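Local coordinates for exotoxin 5 (Staphylococcus aureus subsp. aureus COL, PDB 3R2I), which is a superantigen-like exotoxin of unknown function, with the OB-fold and beta-grasp domains of the staphylococcal superantigen family, at residues 157-162 with 166-171; 209-212 with 218-221. All blocks are in the same frame, centred on the assembly; numbering follows the deposited sequence.

Contact 1 (157-162 with 166-171); sequences QVKKVD and GFSINE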
loop_
_atom_site.group_PDB
_atom_site.type_symbol
_atom_site.label_atom_id
_atom_site.label_comp_id
_atom_site.label_asym_id
_atom_site.label_seq_id
_atom_site.Cartn_x
_atom_site.Cartn_y
_atom_site.Cartn_z
ATOM N N GLN A 157 -10.549 13.183 0.579
ATOM C CA GLN A 157 -10.457 14.546 0.101
ATOM C C GLN A 157 -9.021 14.885 -0.153
ATOM O O GLN A 157 -8.176 14.561 0.657
ATOM C CB GLN A 157 -10.912 15.579 1.137
ATOM C CG GLN A 157 -12.357 15.815 1.229
ATOM C CD GLN A 157 -12.645 17.166 1.893
ATOM O OE1 GLN A 157 -11.949 17.574 2.830
ATOM N NE2 GLN A 157 -13.672 17.864 1.392
ATOM N N VAL A 158 -8.759 15.550 -1.261
ATOM C CA VAL A 158 -7.436 16.009 -1.597
ATOM C C VAL A 158 -7.556 17.523 -1.534
ATOM O O VAL A 158 -8.465 18.103 -2.155
ATOM C CB VAL A 158 -7.020 15.590 -2.989
ATOM C CG1 VAL A 158 -5.574 16.081 -3.267
ATOM C CG2 VAL A 158 -7.179 14.061 -3.172
ATOM N N LYS A 159 -6.690 18.154 -0.748
ATOM C CA LYS A 159 -6.755 19.583 -0.594
ATOM C C LYS A 159 -5.454 20.351 -0.510
ATOM O O LYS A 159 -4.397 19.822 -0.204
ATOM C CB LYS A 159 -7.623 19.943 0.596
ATOM C CG LYS A 159 -7.373 19.223 1.866
ATOM C CD LYS A 159 -8.376 19.683 2.953
ATOM C CE LYS A 159 -8.484 18.688 4.144
ATOM N NZ LYS A 159 -7.202 18.317 4.869
ATOM N N LYS A 160 -5.556 21.616 -0.862
ATOM C CA LYS A 160 -4.451 22.540 -0.707
ATOM C C LYS A 160 -5.065 23.626 0.153
ATOM O O LYS A 160 -6.006 24.324 -0.269
ATOM C CB LYS A 160 -3.951 23.098 -2.043
ATOM C CG LYS A 160 -2.967 24.271 -1.863
ATOM C CD LYS A 160 -2.347 24.690 -3.198
ATOM C CE LYS A 160 -1.547 23.555 -3.848
ATOM N NZ LYS A 160 -0.454 23.070 -2.955
ATOM N N VAL A 161 -4.540 23.786 1.354
ATOM C CA VAL A 161 -5.134 24.742 2.269
ATOM C C VAL A 161 -4.090 25.684 2.912
ATOM O O VAL A 161 -4.406 26.384 3.849
ATOM C CB VAL A 161 -5.946 23.928 3.337
ATOM C CG1 VAL A 161 -5.005 23.088 4.204
ATOM C CG2 VAL A 161 -6.816 24.847 4.209
ATOM N N ASP A 162 -2.865 25.715 2.374
ATOM C CA ASP A 162 -1.783 26.562 2.913
ATOM C C ASP A 162 -1.569 27.893 2.166
ATOM O O ASP A 162 -0.504 28.520 2.295
ATOM C CB ASP A 162 -0.432 25.783 2.957
ATOM C CG ASP A 162 0.077 25.330 1.544
ATOM O OD1 ASP A 162 -0.762 25.048 0.646
ATOM O OD2 ASP A 162 1.325 25.218 1.354
ATOM N N GLY A 166 -6.841 28.103 -2.759
ATOM C CA GLY A 166 -6.658 26.671 -2.609
ATOM C C GLY A 166 -7.810 25.872 -3.206
ATOM O O GLY A 166 -8.604 26.375 -4.017
ATOM N N PHE A 167 -7.876 24.604 -2.822
ATOM C CA PHE A 167 -8.908 23.745 -3.304
ATOM C C PHE A 167 -9.128 22.626 -2.378
ATOM O O PHE A 167 -8.263 22.307 -1.583
ATOM C CB PHE A 167 -8.592 23.211 -4.691
ATOM C CG PHE A 167 -7.314 22.403 -4.791
ATOM C CD1 PHE A 167 -6.171 22.965 -5.310
ATOM C CD2 PHE A 167 -7.303 21.036 -4.467
ATOM C CE1 PHE A 167 -4.999 22.215 -5.445
ATOM C CE2 PHE A 167 -6.189 20.300 -4.602
ATOM C CZ PHE A 167 -5.002 20.890 -5.095
ATOM N N SER A 168 -10.290 22.016 -2.525
ATOM C CA SER A 168 -10.685 20.853 -1.753
ATOM C C SER A 168 -11.549 19.975 -2.671
ATOM O O SER A 168 -12.548 20.436 -3.186
ATOM C CB SER A 168 -11.442 21.296 -0.495
ATOM O OG SER A 168 -11.799 20.139 0.232
ATOM N N ILE A 169 -11.165 18.732 -2.902
ATOM C CA ILE A 169 -11.878 17.863 -3.848
ATOM C C ILE A 169 -12.083 16.447 -3.313
ATOM O O ILE A 169 -11.137 15.811 -2.849
ATOM C CB ILE A 169 -11.040 17.748 -5.142
ATOM C CG1 ILE A 169 -10.939 19.107 -5.847
ATOM C CG2 ILE A 169 -11.568 16.681 -6.131
ATOM C CD1 ILE A 169 -9.865 19.132 -6.898
ATOM N N ASN A 170 -13.319 15.959 -3.376
ATOM C CA ASN A 170 -13.637 14.592 -2.977
ATOM C C ASN A 170 -13.360 13.625 -4.097
ATOM O O ASN A 170 -13.575 13.936 -5.278
ATOM C CB ASN A 170 -15.108 14.484 -2.556
ATOM C CG ASN A 170 -15.315 14.907 -1.113
ATOM O OD1 ASN A 170 -14.917 14.196 -0.215
ATOM N ND2 ASN A 170 -15.944 16.043 -0.893
ATOM N N GLU A 171 -12.888 12.451 -3.714
ATOM C CA GLU A 171 -12.576 11.361 -4.626
ATOM C C GLU A 171 -13.332 10.146 -4.107
ATOM O O GLU A 171 -13.625 10.069 -2.934
ATOM C CB GLU A 171 -11.079 11.087 -4.579
ATOM C CG GLU A 171 -10.249 12.274 -5.038
ATOM C CD GLU A 171 -10.253 12.430 -6.543
ATOM O OE1 GLU A 171 -9.878 13.518 -7.026
ATOM O OE2 GLU A 171 -10.575 11.434 -7.235
#
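Phe167 stands with its CG between its own backbone N and carbonyl carbon (chi1 60°), which swings the ring back across the neighbouring strand and over Lys160 CB. The result is a CH-pi contact: Lys160 CB sits 3.9 Å from the centroid of the Phe167 ring, over one face but offset toward the rim near CE1. At the edge of the same ring, close to its plane, lies the carbonyl oxygen of Val158. The lysine chain sets out with CG anti to its backbone N and bends at its third and fourth torsions, so that CE still touches CE1 of the ring at 4.0 Å; only then does NZ turn to hydrogen-bond the carbonyl oxygen of Leu248.

On the face that carries Gln157, Lys159, Ser168 and Asn170, the extended Gln157 side chain reaches diagonally over the opposing strand. Its CG packs 3.4 Å from Asn170 OD1, with the two amide planes turned 40° apart, and its NE2 stops 3.2 Å from Ser168 OG at an angle too poor for a hydrogen bond. Lys159 lays its CB near the Phe167 carbonyl and carries its NZ off to Asn247.

Two reciprocal backbone pairs, Val158 with Ile169 and Lys160 with Phe167, join the strands. The Val158 N to Ile169 O bond is nearly straight (2.9 Å, 167°), whereas Phe167 N to Lys160 O, next to the turn, is longer at 3.2 Å. Val158 is buried under Leu193 and Tyr197 of helix 182-197, and its CG2 meets Glu171 CG at 4.0 Å; Glu171 OE1 bonds to Tyr197 OH. This is an antiparallel beta hairpin at one margin of the mixed sheet that, with its covering helix, forms the beta-grasp domain of superantigen-like toxins.

Contact 2 (209-212 with 218-221); sequences IVIN and KHEI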
loop_
_atom_site.group_PDB
_atom_site.type_symbol
_atom_site.label_atom_id
_atom_site.label_comp_id
_atom_site.label_asym_id
_atom_site.label_seq_id
_atom_site.Cartn_x
_atom_site.Cartn_y
_atom_site.Cartn_z
ATOM N N ILE A 209 -0.670 12.305 3.551
ATOM C CA ILE A 209 -1.873 11.532 3.553
ATOM C C ILE A 209 -2.148 11.253 5.017
ATOM O O ILE A 209 -1.248 10.800 5.740
ATOM C CB ILE A 209 -1.673 10.158 2.878
ATOM C CG1 ILE A 209 -1.261 10.307 1.408
ATOM C CG2 ILE A 209 -2.961 9.311 3.030
ATOM C CD1 ILE A 209 -0.842 9.021 0.725
ATOM N N VAL A 210 -3.363 11.528 5.471
ATOM C CA VAL A 210 -3.769 11.220 6.833
ATOM C C VAL A 210 -5.002 10.320 6.792
ATOM O O VAL A 210 -6.060 10.698 6.256
ATOM C CB VAL A 210 -4.116 12.473 7.695
ATOM C CG1 VAL A 210 -4.663 12.025 9.031
ATOM C CG2 VAL A 210 -2.887 13.373 7.912
ATOM N N ILE A 211 -4.861 9.126 7.370
ATOM C CA ILE A 211 -5.944 8.174 7.470
ATOM C C ILE A 211 -6.423 8.243 8.892
ATOM O O ILE A 211 -5.704 7.840 9.798
ATOM C CB ILE A 211 -5.464 6.773 7.207
ATOM C CG1 ILE A 211 -4.905 6.696 5.781
ATOM C CG2 ILE A 211 -6.597 5.801 7.439
ATOM C CD1 ILE A 211 -4.002 5.473 5.489
ATOM N N ASN A 212 -7.627 8.771 9.088
ATOM C CA ASN A 212 -8.192 8.879 10.409
ATOM C C ASN A 212 -9.046 7.673 10.716
ATOM O O ASN A 212 -9.882 7.306 9.921
ATOM C CB ASN A 212 -9.017 10.152 10.503
ATOM C CG ASN A 212 -8.180 11.379 10.320
ATOM O OD1 ASN A 212 -8.270 12.055 9.291
ATOM N ND2 ASN A 212 -7.343 11.669 11.294
ATOM N N LYS A 218 -4.697 7.795 14.066
ATOM C CA LYS A 218 -4.467 8.073 12.658
ATOM C C LYS A 218 -3.133 7.579 12.143
ATOM O O LYS A 218 -2.227 7.325 12.922
ATOM C CB LYS A 218 -4.602 9.561 12.393
ATOM C CG LYS A 218 -3.684 10.416 13.187
ATOM C CD LYS A 218 -4.033 11.861 12.910
ATOM C CE LYS A 218 -3.069 12.832 13.599
ATOM N NZ LYS A 218 -3.226 14.217 13.012
ATOM N N HIS A 219 -3.041 7.432 10.826
ATOM C CA HIS A 219 -1.818 7.024 10.179
ATOM C C HIS A 219 -1.419 8.153 9.246
ATOM O O HIS A 219 -2.182 8.513 8.346
ATOM C CB HIS A 219 -2.032 5.747 9.362
ATOM C CG HIS A 219 -2.599 4.609 10.152
ATOM N ND1 HIS A 219 -1.811 3.739 10.875
ATOM C CD2 HIS A 219 -3.878 4.197 10.337
ATOM C CE1 HIS A 219 -2.579 2.847 11.481
ATOM N NE2 HIS A 219 -3.839 3.100 11.172
ATOM N N GLU A 220 -0.249 8.731 9.479
ATOM C CA GLU A 220 0.289 9.798 8.644
ATOM C C GLU A 220 1.444 9.329 7.750
ATOM O O GLU A 220 2.423 8.754 8.221
ATOM C CB GLU A 220 0.826 10.961 9.476
ATOM C CG GLU A 220 -0.246 11.723 10.233
ATOM C CD GLU A 220 0.268 13.042 10.803
ATOM O OE1 GLU A 220 1.192 13.678 10.190
ATOM O OE2 GLU A 220 -0.290 13.429 11.848
ATOM N N ILE A 221 1.358 9.711 6.487
ATOM C CA ILE A 221 2.328 9.351 5.485
ATOM C C ILE A 221 2.846 10.623 4.832
ATOM O O ILE A 221 2.057 11.434 4.331
ATOM C CB ILE A 221 1.667 8.507 4.411
ATOM C CG1 ILE A 221 1.102 7.200 5.010
ATOM C CG2 ILE A 221 2.693 8.180 3.280
ATOM C CD1 ILE A 221 0.181 6.426 4.071
HETATM O O HOH W 1 -6.335 14.408 11.986
#
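Val210 and Glu220 lie side by side and point the same way, Val210 CG2 resting 3.9 Å from Glu220 CG, while the Lys218 chain passes Val210 at a slant and touches CG1 with its CD. Asn212 runs alongside Lys218 in turn, its ND2 placed 3.6 Å from Lys218 CB. Fully extended beyond CG, the lysine carries its ammonium group past both neighbours to the carboxylate of Glu220, two residues on in its own strand, where NZ and OE2 form a salt bridge whose hydrogen bond is weak at 3.3 Å. One water accepts from both Asn212 ND2 and Lys218 NZ and so ties the two strands together through their polar ends. Glu220 OE1 is paired with Arg208 and Asn212 OD1 with Asn243, so these groups form a charged and polar network across this face.

The other face is mostly apolar. Ile209 and Ile221 meet through their branched carbons, CB to CB at 4.0 Å, and Ile211 stands opposite His219 with a slightly wider CB to CB separation of 4.2 Å. Ile211 and Ile221 bear on helix 182-197, at Leu182 and Leu185 and at Asp186 and Arg190 respectively, and Ile209 packs on Ile244 and Val246 of strand 241-248.

Between the faces, the pairs Ile209 with Ile221 and Ile211 with His219 each exchange two backbone hydrogen bonds; Ile211 N to His219 O is almost linear (174°). The antiparallel hairpin of strands 207-213 and 218-222 thus lies at one margin of the mixed sheet, its isoleucine face against helix 182-197, as in the beta-grasp domain of superantigen-like toxins.

Contacts 1 and 2 are two hairpins of one mixed five-stranded sheet in the beta-grasp domain, and they follow one another along the chain, helix 182-197 running between them. Their centres lie 15 Å apart, with nearest atoms about 7 Å apart, so they do not touch directly. Strand 241-248 separates them: it runs parallel to strand 155-160 on one side and antiparallel to strand 207-213 on the other, leaving strands 167-172 and 218-222 outermost within the chain. Both hairpins also pack side chains against helix 182-197. The C-terminal strand thus joins the two hairpins into a single sheet with the helix across it.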